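Local coordinates for protein pyruvate kinase (Pseudomonas aeruginosa, PDB 6QXL) that binds glucose 6-phosphate in its alpha/beta domain and probably catalyses the last step of glycolysis, transfer of the phosphoryl group of phosphoenolpyruvate to ADP, at residues R4-I8 against V415-V421; I363-S367 against T470-K474; A379-E385 against I402-H408. All coordinates share one frame; numbering follows the deposited sequence.

Contact 1: R4-I8 against V415-V421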
loop_
_atom_site.group_PDB
_atom_site.type_symbol
_atom_site.label_atom_id
_atom_site.label_comp_id
_atom_site.label_asym_id
_atom_site.label_seq_id
_atom_site.Cartn_x
_atom_site.Cartn_y
_atom_site.Cartn_z
ATOM N N ARG A 4 10.958 24.776 15.900
ATOM C CA ARG A 4 10.119 24.896 14.709
ATOM C C ARG A 4 10.947 24.613 13.460
ATOM O O ARG A 4 12.071 25.057 13.344
ATOM C CB ARG A 4 9.512 26.292 14.613
ATOM C CG ARG A 4 8.949 26.674 13.247
ATOM C CD ARG A 4 8.197 27.990 13.349
ATOM N NE ARG A 4 9.026 29.061 13.880
ATOM C CZ ARG A 4 9.815 29.846 13.162
ATOM N NH1 ARG A 4 9.922 29.725 11.841
ATOM N NH2 ARG A 4 10.507 30.809 13.780
ATOM N N ARG A 5 10.358 23.880 12.530
ATOM C CA ARG A 5 10.992 23.525 11.279
ATOM C C ARG A 5 10.519 24.338 10.096
ATOM O O ARG A 5 11.299 24.622 9.188
ATOM C CB ARG A 5 10.764 22.045 10.986
ATOM C CG ARG A 5 11.339 21.105 12.055
ATOM C CD ARG A 5 10.925 19.646 11.744
ATOM N NE ARG A 5 11.587 19.080 10.570
ATOM C CZ ARG A 5 12.841 18.642 10.548
ATOM N NH1 ARG A 5 13.613 18.706 11.621
ATOM N NH2 ARG A 5 13.354 18.137 9.430
ATOM N N THR A 6 9.237 24.693 10.067
ATOM C CA THR A 6 8.697 25.471 8.955
ATOM C C THR A 6 9.178 26.903 9.086
ATOM O O THR A 6 9.199 27.453 10.191
ATOM C CB THR A 6 7.156 25.393 8.938
ATOM O OG1 THR A 6 6.763 24.011 8.919
ATOM C CG2 THR A 6 6.597 26.089 7.718
ATOM N N LYS A 7 9.562 27.504 7.967
ATOM C CA LYS A 7 10.195 28.818 8.008
ATOM C C LYS A 7 9.184 29.912 7.741
ATOM O O LYS A 7 8.179 29.692 7.089
ATOM C CB LYS A 7 11.354 28.884 7.022
ATOM C CG LYS A 7 12.407 27.807 7.242
ATOM C CD LYS A 7 13.023 27.854 8.654
ATOM C CE LYS A 7 14.138 26.821 8.824
ATOM N NZ LYS A 7 15.280 27.059 7.878
ATOM N N ILE A 8 9.466 31.103 8.276
ATOM C CA ILE A 8 8.553 32.244 8.209
ATOM C C ILE A 8 9.158 33.370 7.387
ATOM O O ILE A 8 10.230 33.864 7.708
ATOM C CB ILE A 8 8.217 32.761 9.608
ATOM C CG1 ILE A 8 7.410 31.697 10.375
ATOM C CG2 ILE A 8 7.434 34.070 9.503
ATOM C CD1 ILE A 8 7.136 32.006 11.852
ATOM N N VAL A 415 20.068 28.839 3.396
ATOM C CA VAL A 415 19.368 27.717 4.007
ATOM C C VAL A 415 18.329 28.154 5.034
ATOM O O VAL A 415 17.557 27.333 5.504
ATOM C CB VAL A 415 20.340 26.695 4.611
ATOM C CG1 VAL A 415 21.321 26.230 3.561
ATOM C CG2 VAL A 415 21.074 27.263 5.815
ATOM N N ALA A 416 18.276 29.440 5.359
ATOM C CA ALA A 416 17.253 29.927 6.279
ATOM C C ALA A 416 15.820 29.659 5.788
ATOM O O ALA A 416 14.920 29.509 6.595
ATOM C CB ALA A 416 17.453 31.409 6.567
ATOM N N MET A 417 15.629 29.584 4.483
ATOM C CA MET A 417 14.336 29.242 3.933
ATOM C C MET A 417 14.061 27.734 3.786
ATOM O O MET A 417 12.955 27.366 3.412
ATOM C CB MET A 417 14.139 29.909 2.573
ATOM C CG MET A 417 12.686 30.292 2.265
ATOM S SD MET A 417 12.587 30.919 0.578
ATOM C CE MET A 417 12.981 32.599 0.849
ATOM N N PHE A 418 15.029 26.869 4.092
ATOM C CA PHE A 418 14.865 25.426 3.927
ATOM C C PHE A 418 14.187 24.844 5.165
ATOM O O PHE A 418 14.665 25.018 6.278
ATOM C CB PHE A 418 16.215 24.721 3.764
ATOM C CG PHE A 418 16.996 25.077 2.522
ATOM C CD1 PHE A 418 16.580 26.036 1.617
ATOM C CD2 PHE A 418 18.195 24.428 2.279
ATOM C CE1 PHE A 418 17.333 26.329 0.489
ATOM C CE2 PHE A 418 18.961 24.724 1.161
ATOM C CZ PHE A 418 18.521 25.678 0.261
ATOM N N ARG A 419 13.107 24.106 4.979
ATOM C CA ARG A 419 12.413 23.539 6.110
ATOM C C ARG A 419 13.315 22.577 6.892
ATOM O O ARG A 419 13.903 21.673 6.316
ATOM C CB ARG A 419 11.152 22.790 5.672
ATOM C CG ARG A 419 10.375 22.166 6.832
ATOM C CD ARG A 419 9.025 21.698 6.366
ATOM N NE ARG A 419 8.327 20.913 7.392
ATOM C CZ ARG A 419 7.009 20.783 7.478
ATOM N NH1 ARG A 419 6.224 21.403 6.603
ATOM N NH2 ARG A 419 6.478 20.051 8.442
ATOM N N GLY A 420 13.386 22.777 8.207
ATOM C CA GLY A 420 14.092 21.877 9.105
ATOM C C GLY A 420 15.614 22.081 9.161
ATOM O O GLY A 420 16.284 21.342 9.874
ATOM N N VAL A 421 16.155 23.053 8.429
ATOM C CA VAL A 421 17.586 23.256 8.350
ATOM C C VAL A 421 18.016 24.460 9.210
ATOM O O VAL A 421 17.401 25.513 9.142
ATOM C CB VAL A 421 18.024 23.506 6.906
ATOM C CG1 VAL A 421 19.541 23.647 6.817
ATOM C CG2 VAL A 421 17.533 22.380 6.021
#
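Lys7 NZ is gripped by three backbone carbonyls of 415-421: it donates to Phe418 O at 2.7 Å, Ala416 O at 2.8 Å and Val421 O at 2.9 Å. Only the Val421 bond lies in its carbonyl plane; the ammonium sits above the planes of the other two, 63° out of that of Ala416. Phe418 O also accepts from Val421 N, closing a type II beta turn, and the lysine reaches it from the opposite face. The chain bends at chi2 (-58°) and again at chi4, which folds the buried ammonium back among the carbonyls; their oxygens would help offset its charge. Beside the lysine site, Gly420 N donates to Arg5 O (3.0 Å), tilted 31° from the carbonyl plane, and Arg419 CA makes a CA-H...O contact with the same oxygen. Gly420, with positive phi, lays its CA over one face of the Arg5 guanidinium, 3.7 Å above the plane. Thr6 OG1 lies similarly over the centre of the Arg419 guanidinium, but its hydrogen-bond partner is Glu340, while Arg419 NH1 donates to Val306 O and Thr310 O. The contact thus fastens the entry to the first barrel strand, 7-11, to the 3-10 segment and turn between helix 409-414 and strand 421-425, with Phe418 against helix 388-394 and Arg4 against helix 325-340.

Contact 2: I363-S367 against T470-K474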
loop_
_atom_site.group_PDB
_atom_site.type_symbol
_atom_site.label_atom_id
_atom_site.label_comp_id
_atom_site.label_asym_id
_atom_site.label_seq_id
_atom_site.Cartn_x
_atom_site.Cartn_y
_atom_site.Cartn_z
ATOM N N ILE A 363 23.570 10.391 -1.271
ATOM C CA ILE A 363 24.004 10.459 0.113
ATOM C C ILE A 363 22.987 11.215 0.951
ATOM O O ILE A 363 22.728 10.850 2.106
ATOM C CB ILE A 363 25.391 11.143 0.251
ATOM C CG1 ILE A 363 26.476 10.359 -0.496
ATOM C CG2 ILE A 363 25.784 11.284 1.717
ATOM C CD1 ILE A 363 26.887 9.075 0.208
ATOM N N ALA A 364 22.418 12.275 0.388
ATOM C CA ALA A 364 21.374 13.008 1.106
ATOM C C ALA A 364 20.192 12.090 1.407
ATOM O O ALA A 364 19.778 11.952 2.569
ATOM C CB ALA A 364 20.913 14.211 0.314
ATOM N N LEU A 365 19.698 11.413 0.372
ATOM C CA LEU A 365 18.555 10.520 0.560
ATOM C C LEU A 365 18.878 9.393 1.523
ATOM O O LEU A 365 18.061 9.056 2.382
ATOM C CB LEU A 365 18.067 9.983 -0.767
ATOM C CG LEU A 365 17.540 11.117 -1.657
ATOM C CD1 LEU A 365 17.142 10.658 -3.028
ATOM C CD2 LEU A 365 16.364 11.849 -0.992
ATOM N N ALA A 366 20.091 8.848 1.415
ATOM C CA ALA A 366 20.489 7.752 2.280
ATOM C C ALA A 366 20.553 8.173 3.739
ATOM O O ALA A 366 20.270 7.373 4.634
ATOM C CB ALA A 366 21.824 7.195 1.827
ATOM N N SER A 367 20.911 9.431 3.982
ATOM C CA SER A 367 20.977 9.951 5.341
ATOM C C SER A 367 19.596 10.125 5.931
ATOM O O SER A 367 19.372 9.801 7.103
ATOM C CB SER A 367 21.718 11.289 5.377
ATOM O OG SER A 367 22.995 11.189 4.789
ATOM N N THR A 470 29.683 15.884 -2.383
ATOM C CA THR A 470 29.316 15.086 -1.220
ATOM C C THR A 470 29.246 13.620 -1.637
ATOM O O THR A 470 28.569 13.298 -2.617
ATOM C CB THR A 470 27.965 15.494 -0.595
ATOM O OG1 THR A 470 28.047 16.805 -0.060
ATOM C CG2 THR A 470 27.583 14.582 0.553
ATOM N N ASN A 471 29.975 12.760 -0.928
ATOM C CA ASN A 471 29.994 11.343 -1.262
ATOM C C ASN A 471 30.166 10.404 -0.075
ATOM O O ASN A 471 30.444 9.236 -0.277
ATOM C CB ASN A 471 31.086 11.090 -2.294
ATOM C CG ASN A 471 32.497 11.222 -1.714
ATOM O OD1 ASN A 471 32.709 11.530 -0.516
ATOM N ND2 ASN A 471 33.475 10.932 -2.561
ATOM N N THR A 472 29.997 10.880 1.154
ATOM C CA THR A 472 30.312 10.071 2.310
ATOM C C THR A 472 29.265 10.285 3.382
ATOM O O THR A 472 28.817 11.405 3.592
ATOM C CB THR A 472 31.708 10.460 2.876
ATOM O OG1 THR A 472 32.698 10.355 1.837
ATOM C CG2 THR A 472 32.114 9.601 4.093
ATOM N N MET A 473 28.911 9.229 4.095
ATOM C CA MET A 473 27.976 9.311 5.196
ATOM C C MET A 473 28.579 8.539 6.328
ATOM O O MET A 473 28.932 7.384 6.144
ATOM C CB MET A 473 26.626 8.674 4.809
ATOM C CG MET A 473 25.549 8.757 5.889
ATOM S SD MET A 473 24.052 7.822 5.524
ATOM C CE MET A 473 24.453 6.294 6.372
ATOM N N LYS A 474 28.694 9.159 7.497
ATOM C CA LYS A 474 29.239 8.499 8.680
ATOM C C LYS A 474 28.219 8.573 9.775
ATOM O O LYS A 474 27.502 9.553 9.897
ATOM C CB LYS A 474 30.526 9.187 9.179
ATOM C CG LYS A 474 31.779 8.961 8.331
ATOM C CD LYS A 474 32.948 9.840 8.762
ATOM C CE LYS A 474 34.344 9.183 8.618
ATOM N NZ LYS A 474 34.726 8.567 9.924
#
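Ile363 meets strand 470-474 with both of its branches. CG1 and CD1 lie over the backbone of Asn471, CD1 coming to 3.5 Å from Asn471 C, while CG2, anti to the backbone N, turns to Thr472 O, to the methyl CG2 of Thr470 at 3.9 Å and to Met473 CB at 4.1 Å. Thr470 presents that methyl to the helix, crossing Ile363 at a slant, and its OG1 is hydrogen-bonded to Thr389. Met473 runs out extended, CG anti to the backbone N (chi1 -178°), and this carries SD to the helix, 3.6 Å from Ser367 OG and 4.4 Å from Ala366 CB. No hydrogen bond crosses between the segments, so van der Waals packing, in part on the strand backbone, carries the contact. The Ser367 hydroxyl is occupied within the helix: OG donates to Ile363 O at 2.7 Å, and Ser367 N reaches that oxygen from the other face of its plane. On the strand, Asn471 and Thr472 form a classic beta bulge opposite Lys460, and Thr472 OG1 donates to Asn471 OD1 at 2.6 Å. The short axes run 8.7 Å apart and only 20° from parallel. Helix 359-373 thus packs along strand 470-477, with strand 455-461 and helix 388-394 beside it, and residues 472-474 pair antiparallel with a strand of a neighbouring subunit, continuing the sheet across the interface.

Contact 3: A379-E385 against I402-H408. With G6P (6-O-phosphono-alpha-D-glucopyranose), chain M.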
loop_
_atom_site.group_PDB
_atom_site.type_symbol
_atom_site.label_atom_id
_atom_site.label_comp_id
_atom_site.label_asym_id
_atom_site.label_seq_id
_atom_site.Cartn_x
_atom_site.Cartn_y
_atom_site.Cartn_z
ATOM N N ALA A 379 20.722 14.225 15.155
ATOM C CA ALA A 379 21.036 15.349 14.284
ATOM C C ALA A 379 21.798 14.907 13.062
ATOM O O ALA A 379 22.379 13.845 13.052
ATOM C CB ALA A 379 21.835 16.412 15.038
ATOM N N ILE A 380 21.770 15.737 12.031
ATOM C CA ILE A 380 22.537 15.514 10.826
ATOM C C ILE A 380 23.467 16.682 10.613
ATOM O O ILE A 380 23.023 17.811 10.467
ATOM C CB ILE A 380 21.625 15.369 9.604
ATOM C CG1 ILE A 380 20.701 14.154 9.795
ATOM C CG2 ILE A 380 22.462 15.292 8.327
ATOM C CD1 ILE A 380 19.836 13.866 8.625
ATOM N N ILE A 381 24.773 16.400 10.612
ATOM C CA ILE A 381 25.825 17.378 10.377
ATOM C C ILE A 381 26.144 17.287 8.902
ATOM O O ILE A 381 26.789 16.346 8.447
ATOM C CB ILE A 381 27.050 17.076 11.249
ATOM C CG1 ILE A 381 26.683 17.283 12.718
ATOM C CG2 ILE A 381 28.234 17.967 10.884
ATOM C CD1 ILE A 381 27.792 16.890 13.684
ATOM N N CYS A 382 25.695 18.275 8.148
ATOM C CA CYS A 382 25.910 18.280 6.716
ATOM C C CYS A 382 26.921 19.370 6.373
ATOM O O CYS A 382 26.594 20.554 6.372
ATOM C CB CYS A 382 24.589 18.490 6.000
ATOM S SG CYS A 382 24.802 18.528 4.220
ATOM N N LEU A 383 28.154 18.965 6.094
ATOM C CA LEU A 383 29.178 19.899 5.658
ATOM C C LEU A 383 28.883 20.239 4.222
ATOM O O LEU A 383 28.923 19.368 3.365
ATOM C CB LEU A 383 30.580 19.311 5.786
ATOM C CG LEU A 383 30.996 18.705 7.112
ATOM C CD1 LEU A 383 32.515 18.479 7.069
ATOM C CD2 LEU A 383 30.592 19.534 8.319
ATOM N N THR A 384 28.596 21.508 3.959
ATOM C CA THR A 384 28.178 21.923 2.637
ATOM C C THR A 384 28.808 23.247 2.255
ATOM O O THR A 384 28.982 24.131 3.083
ATOM C CB THR A 384 26.629 22.009 2.537
ATOM O OG1 THR A 384 26.240 22.462 1.219
ATOM C CG2 THR A 384 26.055 22.930 3.622
ATOM N N GLU A 385 29.083 23.379 0.969
ATOM C CA GLU A 385 29.679 24.563 0.399
ATOM C C GLU A 385 28.583 25.544 -0.016
ATOM O O GLU A 385 28.599 26.697 0.409
ATOM C CB GLU A 385 30.593 24.188 -0.773
ATOM C CG GLU A 385 31.757 25.103 -1.077
ATOM C CD GLU A 385 32.863 25.140 0.029
ATOM O OE1 GLU A 385 32.764 24.503 1.094
ATOM O OE2 GLU A 385 33.855 25.869 -0.137
ATOM N N ILE A 402 18.394 19.081 10.669
ATOM C CA ILE A 402 19.427 19.130 9.650
ATOM C C ILE A 402 20.259 20.398 9.847
ATOM O O ILE A 402 19.746 21.515 9.763
ATOM C CB ILE A 402 18.793 19.153 8.255
ATOM C CG1 ILE A 402 17.927 17.907 8.062
ATOM C CG2 ILE A 402 19.870 19.274 7.176
ATOM C CD1 ILE A 402 17.092 17.909 6.807
ATOM N N TYR A 403 21.550 20.229 10.117
ATOM C CA TYR A 403 22.462 21.365 10.313
ATOM C C TYR A 403 23.356 21.562 9.111
ATOM O O TYR A 403 24.107 20.667 8.764
ATOM C CB TYR A 403 23.270 21.145 11.558
ATOM C CG TYR A 403 22.419 21.160 12.792
ATOM C CD1 TYR A 403 22.018 22.357 13.366
ATOM C CD2 TYR A 403 21.994 19.984 13.381
ATOM C CE1 TYR A 403 21.221 22.373 14.504
ATOM C CE2 TYR A 403 21.213 20.011 14.536
ATOM C CZ TYR A 403 20.836 21.210 15.071
ATOM O OH TYR A 403 20.066 21.218 16.183
ATOM N N ALA A 404 23.242 22.719 8.464
ATOM C CA ALA A 404 24.101 23.078 7.337
ATOM C C ALA A 404 25.355 23.795 7.879
ATOM O O ALA A 404 25.282 24.953 8.327
ATOM C CB ALA A 404 23.347 23.973 6.364
ATOM N N TYR A 405 26.475 23.071 7.863
ATOM C CA TYR A 405 27.786 23.590 8.237
ATOM C C TYR A 405 28.434 24.204 7.004
ATOM O O TYR A 405 28.724 23.503 6.022
ATOM C CB TYR A 405 28.670 22.478 8.791
ATOM C CG TYR A 405 28.345 22.032 10.212
ATOM C CD1 TYR A 405 27.085 21.586 10.565
ATOM C CD2 TYR A 405 29.318 22.011 11.179
ATOM C CE1 TYR A 405 26.813 21.162 11.866
ATOM C CE2 TYR A 405 29.041 21.605 12.487
ATOM C CZ TYR A 405 27.792 21.171 12.812
ATOM O OH TYR A 405 27.521 20.749 14.096
ATOM N N SER A 406 28.649 25.511 7.036
ATOM C CA SER A 406 29.264 26.180 5.912
ATOM C C SER A 406 30.105 27.351 6.392
ATOM O O SER A 406 29.811 27.965 7.419
ATOM C CB SER A 406 28.210 26.653 4.927
ATOM O OG SER A 406 28.785 26.968 3.672
ATOM N N PRO A 407 31.183 27.643 5.674
ATOM C CA PRO A 407 31.953 28.826 6.003
ATOM C C PRO A 407 31.390 30.089 5.344
ATOM O O PRO A 407 31.603 31.173 5.859
ATOM C CB PRO A 407 33.330 28.484 5.449
ATOM C CG PRO A 407 33.042 27.622 4.251
ATOM C CD PRO A 407 31.836 26.828 4.630
ATOM N N HIS A 408 30.654 29.941 4.247
ATOM C CA HIS A 408 30.217 31.067 3.441
ATOM C C HIS A 408 28.941 31.722 3.968
ATOM O O HIS A 408 28.043 31.050 4.438
ATOM C CB HIS A 408 30.010 30.668 1.997
ATOM C CG HIS A 408 31.166 29.921 1.402
ATOM N ND1 HIS A 408 32.465 30.082 1.830
ATOM C CD2 HIS A 408 31.204 28.989 0.424
ATOM C CE1 HIS A 408 33.252 29.287 1.138
ATOM N NE2 HIS A 408 32.513 28.605 0.289
HETATM C C1 G6P M . 31.503 19.311 1.731
HETATM C C2 G6P M . 32.902 19.746 1.342
HETATM C C3 G6P M . 33.097 19.104 -0.025
HETATM C C4 G6P M . 31.837 18.973 -0.860
HETATM C C5 G6P M . 30.970 20.148 -0.437
HETATM C C6 G6P M . 29.779 20.285 -1.367
HETATM O O1 G6P M . 31.475 19.559 3.129
HETATM O O2 G6P M . 33.083 21.186 1.373
HETATM O O3 G6P M . 33.473 17.803 0.346
HETATM O O4 G6P M . 32.140 18.888 -2.277
HETATM O O5 G6P M . 30.552 20.004 0.919
HETATM O O6 G6P M . 28.617 20.831 -0.768
HETATM P P G6P M . 27.301 21.187 -1.690
HETATM O O1P G6P M . 27.435 22.629 -2.116
HETATM O O2P G6P M . 26.436 20.870 -0.492
HETATM O O3P G6P M . 27.192 20.414 -3.029
#
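Tyr405 carries its CG anti to the carbonyl carbon (chi1 -76°), its chi2 turns a ring face to Ile381, and Ile381 holds CG2 anti to its backbone N; together these torsions set that methyl over the tyrosine ring in a CH-pi contact, 3.7 Å from the centroid and 13° off the normal. Leu383 CD2 packs on Tyr405 CB at 3.5 Å, while Ala379 CB meets the edge of the Tyr403 ring. Between the backbones, the parallel strands are joined by Tyr403 N to Ile380 O, Cys382 N to Tyr403 O, Tyr405 N to Cys382 O and Thr384 N to Tyr405 O, the last nearly straight. At the end of strand 402-406, Ser406 OG donates to Thr384 O at 2.9 Å; beyond it His408 NE2 makes a weak bond to Glu385 OE2, the carboxylate and imidazole planes 79° apart. Here the chain receives glucose 6-phosphate: Glu385 N donates to the sugar phosphate's O6 at 3.1 Å. Strands 377-383 and 402-406 belong to one beta-alpha-beta unit; helix 388-394 covers the side of Ile380 and Cys382, and helix 436-446 that of Ile381 and Tyr405.

In the fold
Contacts 2 and 3 build on the same five-stranded sheet of the alpha/beta domain, their centres 12 Å apart, and both border the glucose 6-phosphate pocket: contact 3 supplies Leu383, Thr384 and Glu385, contact 2 Thr470, whose side chain is about 4 Å from the sugar phosphate. Contact 1 ties this domain to the barrel that holds the magnesium site of Glu223 and Asp250. It adjoins contact 3, centres 14 Å apart, through a probable hydrogen bond from Ile402 N to Gly420 O (3.2 Å) and packing of Val421 CG1 on Ala404 CB. Contacts 1 and 2 do not touch, their nearest atoms being about 11 Å apart.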